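Long-range contacts in putative metal-dependent isothiocyanate hydrolase SaxA (Pectobacterium carotovorum, PDB 6BRM), which probably hydrolyses isothiocyanates, toxic defence compounds of plants, with a pair of zinc ions held in a metallo-beta-lactamase fold: residues B[15-20]-B[151-157]; B[108-112]-B[120-124]; B[128-133]-B[195-199]; B[232-236]-B[248-253]. All coordinates share one frame; numbering follows the deposited sequence.

How the interactions relate
From the N terminus, interaction 1 opens first: residues 15-20, at the turn into strand 18-22 of one sheet, meet the end of strand 148-152 of the other, closing a long loop. Interaction 2 nests inside that loop and closes a short one, bringing 108-112 against strand 120-124, the neighbour of strand 148-152; the two contacts touch, Thr152 N lying 2.9 Å from Thr120 O. Interaction 3 starts within the same loop but ends beyond it, so it crosses interaction 1 and ties the loop of 128-133 to the segment around strand 196-197 at the zinc site. Interaction 4 follows in series, laying helix 232-241 against strand 248-249, the far edge of the sheet that holds 120-124.

Interaction 1: residues B[15-20]-B[151-157]; sequences YAGKKF and FTHHDEK
Tyr15 reaches across from the end of one strand and is clasped by Phe151 and Glu156. CB leaves the backbone with CG anti to N (chi1 -165°), which aims the ring at residues 151-157. The ring is then sandwiched: Phe151 CB sits over one face, 3.8 Å from the centroid, and Glu156 CG lies over the opposite face, so two methylene groups make CH-pi contacts with the same ring. Along one side CE1 meets His153 CB at 3.7 Å; on the other side CE2 runs up to Lys157 O at the ring's edge. At the tip, OH lies 2.8 Å from Lys157 O and 2.9 Å from Phe151 O, two carbonyls that compete for its one proton. A tyrosine suits this place because its flat ring packs between two methylene groups and still brings a hydroxyl to backbone oxygens.

Next door, Ala16 N donates to Glu156 OE2 over 2.8 Å, arriving on the anti side of the carboxylate and 30° out of its plane; Glu156 OE1 bonds Met1 N. The small Ala16 CB lies over a face of the His153 ring. Deeper in, the Phe20 and Phe151 rings meet obliquely and complete an aromatic cluster with Tyr15. Phe151 also packs on Leu13 of strand 10-15, on Ile121 of strand 120-124 and on Ile159 and Ile161 of strand 159-163, so the cluster lies between the two large sheets.

Interaction 2: residues B[108-112]-B[120-124]; sequences VLKDE and TIYKT
The Tyr122 ring meets Glu112 at its edge: the carboxylate carbon CD lies in the ring plane, 3.8 Å from CE1, and the carboxylate is turned 79° against the ring. Thr120 CG2 covers one face of the same ring from two residues back on the strand. OE1 of Glu112 forms a salt bridge with Arg177, whose side chain also touches Tyr122, and the Tyr122 ring meets that of Phe178, so helix 169-178 packs beside this pair.

Lys123 makes the broadest contact. Its CG stands anti to the backbone N (chi1 -175°), and its methylenes lie along the backbone of 109-110, CB by Lys110 O and CD 3.9 Å from Leu109 CB. Bends at chi3 and chi4 bring CE to 3.2 Å from Leu109 O and carry NZ on toward Asp111 OD1, 4.0 Å away, attracted but short of a salt bridge. Lys123 N donates to Asp111 O at 3.2 Å, the donor standing above the carbonyl plane, 49° out of it. On the buried side, Leu109 CD2 and Ile121 CG2 are 4.3 Å apart, branched residues suited to the interior.

This is the loop linking strand 106-108 of one sheet to edge strand 112-114 of the other, a crossing between the two sheets of the metallo-beta-lactamase sandwich.

Interaction 3: residues B[128-133]-B[195-199]; sequences HGSNEL and YGPII. With ZN (zinc ion), chain L.
His128 and Ser130 take torsions that face them toward residues 195-199. In His128, CG is anti to the backbone N (chi1 -159°) and chi2 of -20° turns ND1 toward Ile198 O, leaving NE2, on the far side of CE1, for the metal. In Ser130, chi1 of 62° sets OG between the backbone N and the carbonyl carbon, within reach of Tyr195 O.

His128 ND1 donates to Ile198 O over 2.9 Å, the oxygen tilted from the ring plane and the donor above the carbonyl plane. With the proton on ND1, NE2 keeps its lone pair for zinc, bound at 2.2 Å; the backbone carbonyl is a second-shell partner that, together with the zinc bond, fixes the rotation of the ring, and it would be expected to make the imidazole a stronger electron donor. Ile199 CG2 packs against CE1, an apolar neighbour for the imidazole.

Ser130 OG gives its proton to Tyr195 O at 2.7 Å, in the carbonyl plane, and weakly accepts from Leu133 N, so a small hydroxyl ties the turn to its neighbour. Gly129 has backbone angles that leave no room for a CB. The Tyr195 ring carries Leu133 CA over one face, and Leu133 CD1 meets Ile198 CG2 at 4.2 Å. Toward the dimer interface, Glu132 makes a salt bridge with Arg207 of the second subunit.

His67, His69, Asp164 and a water complete the coordination of this zinc in the two-metal site of the metallo-beta-lactamase fold: His67, His69, Asp71 and His72 form its HxHxDH motif, His128 is the next histidine ligand, and Asp164 binds both zinc ions.

Interaction 4: residues B[232-236]-B[248-253]; sequences RAELR and ILIPAD
Ile250 is the tightly packed part of this contact, wedged between Arg232, Leu235 and Arg236 on one flank of the helix. CG1 lies anti to the carbonyl carbon (chi1 -43°), which sends CD1 into the helix surface, 3.6 Å from Arg236 N and 3.8 Å from Leu235 CD2. The other branch, CG2, turns to Arg232 and rests 3.7 Å from its CG. A beta-branched residue suits the spot because its two arms serve different neighbours at once. Leu235 adds a buried methyl, CD2, which is also 4.3 Å from Ile248 CG2.

Toward the more exposed side the contact becomes polar and less compact. Arg232 bends at chi2 and chi3 so that its guanidinium passes Ile250 and ends at Asp253. NH1 lies 2.7 Å from Asp253 OD1 in a salt bridge whose hydrogen bond is weak, with an angle of only 119° at the hydrogen; the carboxylate plane is turned 72° from the guanidinium, and OD1 sits near the latter's edge. Pro251 O lies over a face of the same group, 3.1 Å from NH1. Long, flexible arginines suit this margin: the stem of Arg232 covers Ile250 CG2, whereas Arg236 lays its guanidinium against Ile250, Arg236 NH2 3.6 Å from Ile250 CB, and its NE donates to a water that in turn donates to Ile248 O.

The contact belongs to the beta-alpha-beta unit of strand 216-220, helix 232-241 and strand 248-249: Leu235 and Ile250 both touch Ala219 on strand 216-220, the neighbour of strand 248-249, Ile248 packs on helix 203-211, and Asp253 touches Arg7 of strand 2-7 in the other sheet.

Interaction 1: residues B[15-20]-B[151-157]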
loop_
_atom_site.group_PDB
_atom_site.type_symbol
_atom_site.label_atom_id
_atom_site.label_comp_id
_atom_site.label_asym_id
_atom_site.label_seq_id
_atom_site.Cartn_x
_atom_site.Cartn_y
_atom_site.Cartn_z
ATOM N N TYR B 15 9.884 15.952 21.223
ATOM C CA TYR B 15 8.467 16.155 20.895
ATOM C C TYR B 15 7.594 15.950 22.138
ATOM O O TYR B 15 7.602 14.868 22.735
ATOM C CB TYR B 15 8.054 15.175 19.788
ATOM C CG TYR B 15 6.733 15.495 19.108
ATOM C CD1 TYR B 15 5.516 15.200 19.723
ATOM C CD2 TYR B 15 6.700 16.070 17.838
ATOM C CE1 TYR B 15 4.309 15.485 19.102
ATOM C CE2 TYR B 15 5.494 16.358 17.211
ATOM C CZ TYR B 15 4.302 16.060 17.849
ATOM O OH TYR B 15 3.101 16.340 17.245
ATOM N N ALA B 16 6.853 16.996 22.515
ATOM C CA ALA B 16 5.907 16.965 23.641
ATOM C C ALA B 16 6.566 16.609 24.981
ATOM O O ALA B 16 6.034 15.816 25.767
ATOM C CB ALA B 16 4.741 16.027 23.333
ATOM N N GLY B 17 7.724 17.216 25.230
ATOM C CA GLY B 17 8.496 16.975 26.444
ATOM C C GLY B 17 9.166 15.616 26.535
ATOM O O GLY B 17 9.540 15.201 27.628
ATOM N N LYS B 18 9.327 14.934 25.396
ATOM C CA LYS B 18 9.950 13.601 25.328
ATOM C C LYS B 18 10.953 13.581 24.183
ATOM O O LYS B 18 10.719 14.217 23.157
ATOM C CB LYS B 18 8.901 12.511 25.082
ATOM C CG LYS B 18 7.770 12.455 26.099
ATOM C CD LYS B 18 8.257 12.072 27.492
ATOM C CE LYS B 18 7.109 11.942 28.487
ATOM N NZ LYS B 18 6.175 13.106 28.479
ATOM N N LYS B 19 12.057 12.854 24.366
ATOM C CA LYS B 19 13.096 12.703 23.338
ATOM C C LYS B 19 13.100 11.285 22.767
ATOM O O LYS B 19 13.001 10.311 23.513
ATOM C CB LYS B 19 14.472 13.001 23.924
ATOM C CG LYS B 19 14.703 14.459 24.282
ATOM C CD LYS B 19 16.168 14.727 24.604
ATOM C CE LYS B 19 17.016 14.847 23.343
ATOM N NZ LYS B 19 18.458 15.068 23.639
ATOM N N PHE B 20 13.224 11.187 21.443
ATOM C CA PHE B 20 13.325 9.906 20.741
ATOM C C PHE B 20 14.576 9.900 19.880
ATOM O O PHE B 20 15.036 10.956 19.451
ATOM C CB PHE B 20 12.112 9.684 19.832
ATOM C CG PHE B 20 10.795 9.872 20.521
ATOM C CD1 PHE B 20 10.312 8.904 21.395
ATOM C CD2 PHE B 20 10.041 11.015 20.305
ATOM C CE1 PHE B 20 9.096 9.071 22.039
ATOM C CE2 PHE B 20 8.823 11.190 20.946
ATOM C CZ PHE B 20 8.350 10.217 21.813
ATOM N N PHE B 151 3.556 11.899 14.259
ATOM C CA PHE B 151 3.498 12.304 15.665
ATOM C C PHE B 151 2.446 13.396 15.821
ATOM O O PHE B 151 2.508 14.414 15.138
ATOM C CB PHE B 151 4.856 12.820 16.137
ATOM C CG PHE B 151 5.895 11.749 16.287
ATOM C CD1 PHE B 151 6.677 11.365 15.211
ATOM C CD2 PHE B 151 6.101 11.132 17.515
ATOM C CE1 PHE B 151 7.643 10.377 15.350
ATOM C CE2 PHE B 151 7.059 10.142 17.665
ATOM C CZ PHE B 151 7.833 9.763 16.580
ATOM N N THR B 152 1.501 13.181 16.736
ATOM C CA THR B 152 0.338 14.053 16.922
ATOM C C THR B 152 0.251 14.453 18.394
ATOM O O THR B 152 0.420 13.611 19.276
ATOM C CB THR B 152 -0.946 13.335 16.416
ATOM O OG1 THR B 152 -1.163 13.677 15.041
ATOM C CG2 THR B 152 -2.200 13.691 17.205
ATOM N N HIS B 153 0.003 15.743 18.634
ATOM C CA HIS B 153 -0.167 16.310 19.983
ATOM C C HIS B 153 -0.614 17.770 19.852
ATOM O O HIS B 153 -0.163 18.467 18.946
ATOM C CB HIS B 153 1.151 16.260 20.773
ATOM C CG HIS B 153 0.988 16.409 22.257
ATOM N ND1 HIS B 153 0.668 17.605 22.858
ATOM C CD2 HIS B 153 1.126 15.513 23.261
ATOM C CE1 HIS B 153 0.597 17.438 24.166
ATOM N NE2 HIS B 153 0.868 16.175 24.436
ATOM N N HIS B 154 -1.504 18.225 20.733
ATOM C CA HIS B 154 -1.738 19.676 20.928
ATOM C C HIS B 154 -0.476 20.337 21.526
ATOM O O HIS B 154 0.434 19.645 21.967
ATOM C CB HIS B 154 -2.994 19.944 21.784
ATOM C CG HIS B 154 -2.889 19.503 23.217
ATOM N ND1 HIS B 154 -2.739 20.395 24.257
ATOM C CD2 HIS B 154 -2.946 18.272 23.784
ATOM C CE1 HIS B 154 -2.692 19.733 25.401
ATOM N NE2 HIS B 154 -2.813 18.443 25.141
ATOM N N ASP B 155 -0.402 21.665 21.504
ATOM C CA ASP B 155 0.845 22.398 21.860
ATOM C C ASP B 155 2.029 22.159 20.896
ATOM O O ASP B 155 3.129 22.660 21.147
ATOM C CB ASP B 155 1.337 22.090 23.296
ATOM C CG ASP B 155 0.226 22.093 24.332
ATOM O OD1 ASP B 155 -0.890 22.574 24.039
ATOM O OD2 ASP B 155 0.488 21.611 25.455
ATOM N N GLU B 156 1.809 21.425 19.802
ATOM C CA GLU B 156 2.896 20.958 18.939
ATOM C C GLU B 156 2.357 20.674 17.532
ATOM O O GLU B 156 1.263 20.127 17.382
ATOM C CB GLU B 156 3.535 19.692 19.531
ATOM C CG GLU B 156 4.995 19.484 19.150
ATOM C CD GLU B 156 5.979 20.008 20.188
ATOM O OE1 GLU B 156 6.637 21.034 19.924
ATOM O OE2 GLU B 156 6.103 19.393 21.269
ATOM N N LYS B 157 3.120 21.049 16.508
ATOM C CA LYS B 157 2.738 20.769 15.121
ATOM C C LYS B 157 2.861 19.278 14.817
ATOM O O LYS B 157 3.582 18.546 15.508
ATOM C CB LYS B 157 3.600 21.568 14.140
ATOM C CG LYS B 157 3.413 23.075 14.236
ATOM C CD LYS B 157 4.173 23.797 13.138
ATOM C CE LYS B 157 3.683 25.224 12.960
ATOM N NZ LYS B 157 4.333 25.873 11.786
#

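Interaction 2: residues B[108-112]-B[120-124]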
loop_
_atom_site.group_PDB
_atom_site.type_symbol
_atom_site.label_atom_id
_atom_site.label_comp_id
_atom_site.label_asym_id
_atom_site.label_seq_id
_atom_site.Cartn_x
_atom_site.Cartn_y
_atom_site.Cartn_z
ATOM N N VAL B 108 5.999 -3.220 20.262
ATOM C CA VAL B 108 5.612 -3.208 18.854
ATOM C C VAL B 108 4.616 -2.077 18.651
ATOM O O VAL B 108 3.632 -1.982 19.381
ATOM C CB VAL B 108 4.952 -4.540 18.432
ATOM C CG1 VAL B 108 4.599 -4.526 16.946
ATOM C CG2 VAL B 108 5.862 -5.717 18.766
ATOM N N LEU B 109 4.881 -1.219 17.666
ATOM C CA LEU B 109 3.959 -0.145 17.310
ATOM C C LEU B 109 2.718 -0.737 16.660
ATOM O O LEU B 109 2.815 -1.460 15.669
ATOM C CB LEU B 109 4.603 0.878 16.353
ATOM C CG LEU B 109 5.078 2.230 16.902
ATOM C CD1 LEU B 109 5.743 2.094 18.258
ATOM C CD2 LEU B 109 6.015 2.909 15.909
ATOM N N LYS B 110 1.556 -0.428 17.230
ATOM C CA LYS B 110 0.284 -0.696 16.572
ATOM C C LYS B 110 0.068 0.379 15.517
ATOM O O LYS B 110 0.841 1.337 15.429
ATOM C CB LYS B 110 -0.860 -0.704 17.584
ATOM C CG LYS B 110 -0.728 -1.800 18.631
ATOM C CD LYS B 110 -1.867 -1.765 19.634
ATOM C CE LYS B 110 -1.606 -2.720 20.788
ATOM N NZ LYS B 110 -1.455 -4.136 20.347
ATOM N N ASP B 111 -0.979 0.213 14.715
ATOM C CA ASP B 111 -1.341 1.208 13.700
ATOM C C ASP B 111 -1.668 2.566 14.319
ATOM O O ASP B 111 -1.402 3.600 13.710
ATOM C CB ASP B 111 -2.514 0.712 12.851
ATOM C CG ASP B 111 -2.136 -0.467 11.975
ATOM O OD1 ASP B 111 -1.419 -1.368 12.461
ATOM O OD2 ASP B 111 -2.547 -0.492 10.794
ATOM N N GLU B 112 -2.249 2.549 15.521
ATOM C CA GLU B 112 -2.488 3.753 16.321
ATOM C C GLU B 112 -1.975 3.516 17.736
ATOM O O GLU B 112 -2.220 2.456 18.304
ATOM C CB GLU B 112 -3.980 4.079 16.360
ATOM C CG GLU B 112 -4.634 4.137 14.985
ATOM C CD GLU B 112 -5.973 4.849 14.987
ATOM O OE1 GLU B 112 -6.312 5.463 13.954
ATOM O OE2 GLU B 112 -6.688 4.804 16.016
ATOM N N THR B 120 0.068 10.967 20.384
ATOM C CA THR B 120 -0.394 9.882 19.530
ATOM C C THR B 120 0.688 9.610 18.492
ATOM O O THR B 120 1.219 10.554 17.898
ATOM C CB THR B 120 -1.705 10.260 18.812
ATOM O OG1 THR B 120 -2.648 10.763 19.767
ATOM C CG2 THR B 120 -2.307 9.061 18.102
ATOM N N ILE B 121 1.010 8.331 18.279
ATOM C CA ILE B 121 1.980 7.910 17.265
ATOM C C ILE B 121 1.301 6.928 16.316
ATOM O O ILE B 121 0.927 5.832 16.727
ATOM C CB ILE B 121 3.226 7.253 17.905
ATOM C CG1 ILE B 121 4.027 8.297 18.692
ATOM C CG2 ILE B 121 4.117 6.610 16.841
ATOM C CD1 ILE B 121 5.105 7.711 19.579
ATOM N N TYR B 122 1.151 7.324 15.055
ATOM C CA TYR B 122 0.557 6.463 14.030
ATOM C C TYR B 122 1.651 5.814 13.182
ATOM O O TYR B 122 2.552 6.506 12.701
ATOM C CB TYR B 122 -0.363 7.266 13.110
ATOM C CG TYR B 122 -1.513 7.978 13.790
ATOM C CD1 TYR B 122 -2.735 7.334 13.993
ATOM C CD2 TYR B 122 -1.395 9.309 14.196
ATOM C CE1 TYR B 122 -3.802 7.987 14.600
ATOM C CE2 TYR B 122 -2.455 9.974 14.798
ATOM C CZ TYR B 122 -3.656 9.308 15.002
ATOM O OH TYR B 122 -4.705 9.964 15.602
ATOM N N LYS B 123 1.553 4.495 13.000
ATOM C CA LYS B 123 2.455 3.728 12.140
ATOM C C LYS B 123 1.850 3.661 10.737
ATOM O O LYS B 123 0.676 3.315 10.590
ATOM C CB LYS B 123 2.646 2.313 12.703
ATOM C CG LYS B 123 3.655 1.452 11.954
ATOM C CD LYS B 123 3.896 0.100 12.623
ATOM C CE LYS B 123 2.705 -0.847 12.527
ATOM N NZ LYS B 123 2.352 -1.186 11.120
ATOM N N THR B 124 2.665 3.972 9.724
ATOM C CA THR B 124 2.238 4.081 8.322
ATOM C C THR B 124 2.814 2.951 7.466
ATOM O O THR B 124 3.913 2.462 7.739
ATOM C CB THR B 124 2.736 5.405 7.715
ATOM O OG1 THR B 124 2.543 6.470 8.651
ATOM C CG2 THR B 124 2.006 5.728 6.418
#

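Interaction 3: residues B[128-133]-B[195-199]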
loop_
_atom_site.group_PDB
_atom_site.type_symbol
_atom_site.label_atom_id
_atom_site.label_comp_id
_atom_site.label_asym_id
_atom_site.label_seq_id
_atom_site.Cartn_x
_atom_site.Cartn_y
_atom_site.Cartn_z
ATOM N N HIS B 128 8.986 -0.136 0.024
ATOM C CA HIS B 128 10.438 0.038 -0.092
ATOM C C HIS B 128 10.921 -0.522 -1.437
ATOM O O HIS B 128 11.737 -1.445 -1.486
ATOM C CB HIS B 128 11.127 -0.667 1.093
ATOM C CG HIS B 128 12.508 -0.171 1.395
ATOM N ND1 HIS B 128 13.279 0.518 0.483
ATOM C CD2 HIS B 128 13.267 -0.296 2.511
ATOM C CE1 HIS B 128 14.448 0.809 1.030
ATOM N NE2 HIS B 128 14.469 0.319 2.256
ATOM N N GLY B 129 10.429 0.057 -2.529
ATOM C CA GLY B 129 10.680 -0.472 -3.872
ATOM C C GLY B 129 9.531 -0.223 -4.823
ATOM O O GLY B 129 8.443 0.170 -4.408
ATOM N N SER B 130 9.788 -0.457 -6.107
ATOM C CA SER B 130 8.768 -0.349 -7.155
ATOM C C SER B 130 7.789 -1.520 -7.102
ATOM O O SER B 130 8.052 -2.525 -6.447
ATOM C CB SER B 130 9.432 -0.322 -8.531
ATOM O OG SER B 130 10.142 -1.530 -8.762
ATOM N N ASN B 131 6.673 -1.385 -7.812
ATOM C CA ASN B 131 5.677 -2.461 -7.943
ATOM C C ASN B 131 6.268 -3.751 -8.513
ATOM O O ASN B 131 5.900 -4.845 -8.081
ATOM C CB ASN B 131 4.508 -2.009 -8.832
ATOM C CG ASN B 131 3.599 -1.007 -8.145
ATOM O OD1 ASN B 131 3.864 -0.570 -7.028
ATOM N ND2 ASN B 131 2.517 -0.638 -8.816
ATOM N N GLU B 132 7.186 -3.606 -9.469
ATOM C CA GLU B 132 7.807 -4.753 -10.146
ATOM C C GLU B 132 8.690 -5.528 -9.172
ATOM O O GLU B 132 8.606 -6.756 -9.093
ATOM C CB GLU B 132 8.649 -4.319 -11.363
ATOM C CG GLU B 132 8.027 -3.294 -12.319
ATOM C CD GLU B 132 6.557 -3.539 -12.626
ATOM O OE1 GLU B 132 6.172 -4.709 -12.853
ATOM O OE2 GLU B 132 5.788 -2.553 -12.651
ATOM N N LEU B 133 9.514 -4.797 -8.422
ATOM C CA LEU B 133 10.393 -5.380 -7.403
ATOM C C LEU B 133 9.674 -6.340 -6.453
ATOM O O LEU B 133 10.211 -7.396 -6.128
ATOM C CB LEU B 133 11.084 -4.274 -6.594
ATOM C CG LEU B 133 12.152 -4.731 -5.585
ATOM C CD1 LEU B 133 13.387 -3.836 -5.641
ATOM C CD2 LEU B 133 11.610 -4.798 -4.163
ATOM N N TYR B 195 15.173 -2.917 -11.257
ATOM C CA TYR B 195 13.802 -2.586 -10.816
ATOM C C TYR B 195 13.571 -1.114 -10.414
ATOM O O TYR B 195 12.533 -0.787 -9.835
ATOM C CB TYR B 195 13.381 -3.528 -9.676
ATOM C CG TYR B 195 13.222 -4.974 -10.106
ATOM C CD1 TYR B 195 12.212 -5.349 -10.997
ATOM C CD2 TYR B 195 14.067 -5.972 -9.618
ATOM C CE1 TYR B 195 12.052 -6.669 -11.395
ATOM C CE2 TYR B 195 13.914 -7.297 -10.011
ATOM C CZ TYR B 195 12.907 -7.639 -10.898
ATOM O OH TYR B 195 12.755 -8.949 -11.291
ATOM N N GLY B 196 14.512 -0.226 -10.731
ATOM C CA GLY B 196 14.327 1.209 -10.495
ATOM C C GLY B 196 14.489 1.605 -9.036
ATOM O O GLY B 196 14.882 0.770 -8.217
ATOM N N PRO B 197 14.183 2.881 -8.698
ATOM C CA PRO B 197 14.376 3.434 -7.345
ATOM C C PRO B 197 13.726 2.633 -6.208
ATOM O O PRO B 197 12.636 2.081 -6.387
ATOM C CB PRO B 197 13.746 4.827 -7.441
ATOM C CG PRO B 197 13.882 5.200 -8.873
ATOM C CD PRO B 197 13.722 3.919 -9.643
ATOM N N ILE B 198 14.419 2.571 -5.068
ATOM C CA ILE B 198 13.954 1.856 -3.865
ATOM C C ILE B 198 13.523 2.776 -2.710
ATOM O O ILE B 198 12.909 2.303 -1.743
ATOM C CB ILE B 198 15.004 0.838 -3.343
ATOM C CG1 ILE B 198 16.363 1.503 -3.075
ATOM C CG2 ILE B 198 15.164 -0.307 -4.334
ATOM C CD1 ILE B 198 17.247 0.724 -2.126
ATOM N N ILE B 199 13.869 4.063 -2.802
ATOM C CA ILE B 199 13.411 5.096 -1.872
ATOM C C ILE B 199 13.118 6.384 -2.667
ATOM O O ILE B 199 13.188 6.377 -3.900
ATOM C CB ILE B 199 14.439 5.329 -0.728
ATOM C CG1 ILE B 199 15.821 5.707 -1.277
ATOM C CG2 ILE B 199 14.555 4.092 0.158
ATOM C CD1 ILE B 199 16.806 6.114 -0.199
HETATM ZN ZN ZN L . 15.712 0.422 4.062
HETATM O O HOH W 1 17.846 0.904 4.059
#

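Interaction 4: residues B[232-236]-B[248-253]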
loop_
_atom_site.group_PDB
_atom_site.type_symbol
_atom_site.label_atom_id
_atom_site.label_comp_id
_atom_site.label_asym_id
_atom_site.label_seq_id
_atom_site.Cartn_x
_atom_site.Cartn_y
_atom_site.Cartn_z
ATOM N N ARG B 232 23.167 16.677 -1.727
ATOM C CA ARG B 232 22.694 17.949 -1.125
ATOM C C ARG B 232 22.580 19.077 -2.152
ATOM O O ARG B 232 21.530 19.716 -2.272
ATOM C CB ARG B 232 23.644 18.414 0.003
ATOM C CG ARG B 232 23.046 18.505 1.406
ATOM C CD ARG B 232 22.737 17.157 2.050
ATOM N NE ARG B 232 23.285 17.046 3.411
ATOM C CZ ARG B 232 22.850 16.220 4.370
ATOM N NH1 ARG B 232 23.448 16.229 5.562
ATOM N NH2 ARG B 232 21.826 15.390 4.170
ATOM N N ALA B 233 23.675 19.303 -2.877
ATOM C CA ALA B 233 23.770 20.357 -3.892
ATOM C C ALA B 233 22.779 20.191 -5.047
ATOM O O ALA B 233 22.249 21.183 -5.544
ATOM C CB ALA B 233 25.193 20.434 -4.432
ATOM N N GLU B 234 22.537 18.949 -5.467
ATOM C CA GLU B 234 21.589 18.663 -6.549
ATOM C C GLU B 234 20.141 18.966 -6.151
ATOM O O GLU B 234 19.387 19.514 -6.955
ATOM C CB GLU B 234 21.697 17.204 -7.015
ATOM C CG GLU B 234 21.071 16.958 -8.387
ATOM C CD GLU B 234 20.787 15.494 -8.696
ATOM O OE1 GLU B 234 21.323 14.598 -8.007
ATOM O OE2 GLU B 234 20.019 15.241 -9.651
ATOM N N LEU B 235 19.757 18.595 -4.927
ATOM C CA LEU B 235 18.389 18.817 -4.434
ATOM C C LEU B 235 18.079 20.300 -4.221
ATOM O O LEU B 235 16.957 20.738 -4.484
ATOM C CB LEU B 235 18.140 18.048 -3.130
ATOM C CG LEU B 235 16.701 18.039 -2.588
ATOM C CD1 LEU B 235 15.767 17.274 -3.514
ATOM C CD2 LEU B 235 16.657 17.456 -1.185
ATOM N N ARG B 236 19.062 21.055 -3.727
ATOM C CA ARG B 236 18.942 22.510 -3.622
ATOM C C ARG B 236 18.826 23.152 -5.008
ATOM O O ARG B 236 17.991 24.033 -5.216
ATOM C CB ARG B 236 20.126 23.101 -2.854
ATOM C CG ARG B 236 20.021 24.602 -2.595
ATOM C CD ARG B 236 20.516 24.964 -1.202
ATOM N NE ARG B 236 19.571 24.540 -0.163
ATOM C CZ ARG B 236 19.847 24.419 1.140
ATOM N NH1 ARG B 236 21.062 24.680 1.630
ATOM N NH2 ARG B 236 18.887 24.022 1.971
ATOM N N ILE B 248 11.984 23.686 1.004
ATOM C CA ILE B 248 12.757 22.440 1.115
ATOM C C ILE B 248 13.943 22.655 2.062
ATOM O O ILE B 248 14.963 23.235 1.678
ATOM C CB ILE B 248 13.261 21.932 -0.266
ATOM C CG1 ILE B 248 12.143 21.959 -1.323
ATOM C CG2 ILE B 248 13.851 20.530 -0.146
ATOM C CD1 ILE B 248 10.827 21.353 -0.888
ATOM N N LEU B 249 13.789 22.196 3.304
ATOM C CA LEU B 249 14.879 22.196 4.282
ATOM C C LEU B 249 15.823 21.030 3.991
ATOM O O LEU B 249 15.378 19.888 3.860
ATOM C CB LEU B 249 14.342 22.099 5.718
ATOM C CG LEU B 249 13.983 23.402 6.449
ATOM C CD1 LEU B 249 15.241 24.128 6.907
ATOM C CD2 LEU B 249 13.116 24.314 5.594
ATOM N N ILE B 250 17.119 21.326 3.876
ATOM C CA ILE B 250 18.140 20.314 3.598
ATOM C C ILE B 250 19.258 20.490 4.632
ATOM O O ILE B 250 20.279 21.123 4.353
ATOM C CB ILE B 250 18.696 20.414 2.151
ATOM C CG1 ILE B 250 17.572 20.653 1.133
ATOM C CG2 ILE B 250 19.442 19.135 1.793
ATOM C CD1 ILE B 250 18.064 20.920 -0.273
ATOM N N PRO B 251 19.068 19.925 5.840
ATOM C CA PRO B 251 19.966 20.221 6.949
ATOM C C PRO B 251 21.313 19.511 6.842
ATOM O O PRO B 251 21.404 18.421 6.265
ATOM C CB PRO B 251 19.198 19.678 8.152
ATOM C CG PRO B 251 18.500 18.481 7.602
ATOM C CD PRO B 251 18.117 18.853 6.192
ATOM N N ALA B 252 22.338 20.134 7.418
ATOM C CA ALA B 252 23.647 19.504 7.568
ATOM C C ALA B 252 23.577 18.437 8.656
ATOM O O ALA B 252 22.603 18.370 9.411
ATOM C CB ALA B 252 24.702 20.546 7.914
ATOM N N ASP B 253 24.607 17.600 8.724
ATOM C CA ASP B 253 24.737 16.629 9.808
ATOM C C ASP B 253 25.030 17.377 11.106
ATOM O O ASP B 253 26.031 18.089 11.199
ATOM C CB ASP B 253 25.848 15.619 9.503
ATOM C CG ASP B 253 25.449 14.610 8.437
ATOM O OD1 ASP B 253 24.497 14.873 7.671
ATOM O OD2 ASP B 253 26.091 13.545 8.369
HETATM O O HOH W 2 16.637 24.420 -0.270
#